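Serine-rich secreted cell wall anchored (LPXTG-motif ) protein (PDB 5NXK) probably serves as a bacterial surface adhesin, its beta-solenoid binding region mediating contact between the gut microbe and its host. Local coordinates at residues G157-A162 with T219-K224. Numbering follows the deposited sequence.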
loop_
_atom_site.group_PDB
_atom_site.type_symbol
_atom_site.label_atom_id
_atom_site.label_comp_id
_atom_site.label_asym_id
_atom_site.label_seq_id
_atom_site.Cartn_x
_atom_site.Cartn_y
_atom_site.Cartn_z
ATOM N N GLY A 157 -1.958 11.095 -18.368
ATOM C CA GLY A 157 -0.678 11.641 -17.961
ATOM C C GLY A 157 -0.084 10.847 -16.813
ATOM O O GLY A 157 -0.750 9.971 -16.254
ATOM N N ASP A 158 1.162 11.156 -16.470
ATOM C CA ASP A 158 1.884 10.446 -15.417
ATOM C C ASP A 158 1.273 10.746 -14.069
ATOM O O ASP A 158 0.926 11.892 -13.789
ATOM C CB ASP A 158 3.363 10.847 -15.390
ATOM C CG ASP A 158 4.146 10.326 -16.582
ATOM O OD1 ASP A 158 3.615 9.487 -17.341
ATOM O OD2 ASP A 158 5.308 10.754 -16.749
ATOM N N LYS A 159 1.156 9.728 -13.224
ATOM C CA LYS A 159 0.635 9.934 -11.878
ATOM C C LYS A 159 1.582 9.316 -10.872
ATOM O O LYS A 159 2.213 8.306 -11.152
ATOM C CB LYS A 159 -0.769 9.320 -11.716
ATOM C CG LYS A 159 -1.810 9.783 -12.728
ATOM C CD LYS A 159 -2.175 11.255 -12.561
ATOM C CE LYS A 159 -3.125 11.698 -13.674
ATOM N NZ LYS A 159 -3.497 13.145 -13.582
ATOM N N THR A 160 1.669 9.926 -9.694
ATOM C CA THR A 160 2.456 9.387 -8.593
ATOM C C THR A 160 1.506 8.752 -7.599
ATOM O O THR A 160 0.308 9.048 -7.610
ATOM C CB THR A 160 3.270 10.466 -7.887
ATOM O OG1 THR A 160 2.391 11.520 -7.462
ATOM C CG2 THR A 160 4.335 11.031 -8.821
ATOM N N THR A 161 2.027 7.886 -6.740
ATOM C CA THR A 161 1.169 7.207 -5.789
ATOM C C THR A 161 1.860 6.957 -4.459
ATOM O O THR A 161 3.071 6.799 -4.415
ATOM C CB THR A 161 0.668 5.849 -6.366
ATOM O OG1 THR A 161 -0.247 5.245 -5.449
ATOM C CG2 THR A 161 1.848 4.894 -6.626
ATOM N N ALA A 162 1.077 6.910 -3.383
ATOM C CA ALA A 162 1.600 6.598 -2.047
ATOM C C ALA A 162 1.860 5.109 -1.857
ATOM O O ALA A 162 2.759 4.722 -1.120
ATOM C CB ALA A 162 0.642 7.086 -0.987
ATOM N N THR A 219 -5.146 14.643 -3.270
ATOM C CA THR A 219 -5.165 13.414 -4.056
ATOM C C THR A 219 -6.137 13.488 -5.232
ATOM O O THR A 219 -7.237 14.012 -5.095
ATOM C CB THR A 219 -5.520 12.247 -3.138
ATOM O OG1 THR A 219 -4.470 12.082 -2.175
ATOM C CG2 THR A 219 -5.697 10.961 -3.909
ATOM N N GLU A 220 -5.729 12.978 -6.392
ATOM C CA GLU A 220 -6.647 12.904 -7.530
ATOM C C GLU A 220 -7.553 11.674 -7.455
ATOM O O GLU A 220 -8.758 11.795 -7.625
ATOM C CB GLU A 220 -5.870 12.913 -8.847
ATOM C CG GLU A 220 -5.081 14.195 -9.060
ATOM C CD GLU A 220 -4.442 14.270 -10.431
ATOM O OE1 GLU A 220 -4.974 14.999 -11.293
ATOM O OE2 GLU A 220 -3.415 13.596 -10.651
ATOM N N TYR A 221 -6.980 10.496 -7.203
ATOM C CA TYR A 221 -7.782 9.280 -7.013
ATOM C C TYR A 221 -7.391 8.612 -5.704
ATOM O O TYR A 221 -6.208 8.415 -5.453
ATOM C CB TYR A 221 -7.577 8.251 -8.128
ATOM C CG TYR A 221 -7.284 8.771 -9.501
ATOM C CD1 TYR A 221 -8.092 9.719 -10.102
ATOM C CD2 TYR A 221 -6.190 8.290 -10.212
ATOM C CE1 TYR A 221 -7.817 10.184 -11.372
ATOM C CE2 TYR A 221 -5.906 8.748 -11.477
ATOM C CZ TYR A 221 -6.718 9.698 -12.055
ATOM O OH TYR A 221 -6.436 10.154 -13.324
ATOM N N ASN A 222 -8.363 8.248 -4.869
ATOM C CA ASN A 222 -8.023 7.513 -3.650
ATOM C C ASN A 222 -7.512 6.104 -3.985
ATOM O O ASN A 222 -6.477 5.664 -3.491
ATOM C CB ASN A 222 -9.225 7.413 -2.711
ATOM C CG ASN A 222 -9.689 8.771 -2.206
ATOM O OD1 ASN A 222 -10.810 9.177 -2.477
ATOM N ND2 ASN A 222 -8.823 9.475 -1.475
ATOM N N ILE A 223 -8.268 5.395 -4.811
ATOM C CA ILE A 223 -7.938 4.023 -5.166
ATOM C C ILE A 223 -7.986 3.857 -6.679
ATOM O O ILE A 223 -8.991 4.142 -7.317
ATOM C CB ILE A 223 -8.893 3.006 -4.512
ATOM C CG1 ILE A 223 -8.886 3.144 -2.985
ATOM C CG2 ILE A 223 -8.516 1.573 -4.910
ATOM C CD1 ILE A 223 -9.927 2.233 -2.296
ATOM N N LYS A 224 -6.874 3.429 -7.253
ATOM C CA LYS A 224 -6.845 3.147 -8.667
ATOM C C LYS A 224 -6.568 1.664 -8.851
ATOM O O LYS A 224 -5.549 1.146 -8.385
ATOM C CB LYS A 224 -5.800 4.003 -9.397
ATOM C CG LYS A 224 -5.944 3.881 -10.898
ATOM C CD LYS A 224 -4.919 4.659 -11.706
ATOM C CE LYS A 224 -5.285 4.548 -13.185
ATOM N NZ LYS A 224 -5.277 5.851 -13.873
#
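Lys159 reaches across to Glu220 with its ammonium group and grips the carboxylate unequally. Lys159 NZ lies 3.0 Å from Glu220 OE2, a salt bridge that meets the oxygen on its syn side but 25° out of the carboxylate plane; the second bond, from Lys159 NZ to Glu220 OE1 at 3.3 Å, is weak. A bend at chi2 (-67°) turns the lysine before its outer half runs straight, and the glutamate, extended beyond CG, crosses it at about a right angle. The tight part is this crossing, where Lys159 CD also comes within 3.3 Å of Glu220 OE2. Beside it, Tyr221 OH lies 3.7 Å from Lys159 CE, while Glu220 CB sits over one face of the Tyr221 ring, offset toward its rim. The rest is loose: the backbones stay apart, 9.0 Å between the CA atoms of Lys159 and Glu220 at their nearest, and both charged residues remain partly exposed while Tyr221 is buried. Asp185 brings a like charge close to Glu220 OE2, which the lysine's positive charge probably offsets. The bridge ties the hairpin of strands 151-152 and 159-160 to the beta-solenoid wall, where Ile186 of strand 186-191 touches both Lys159 and Tyr221.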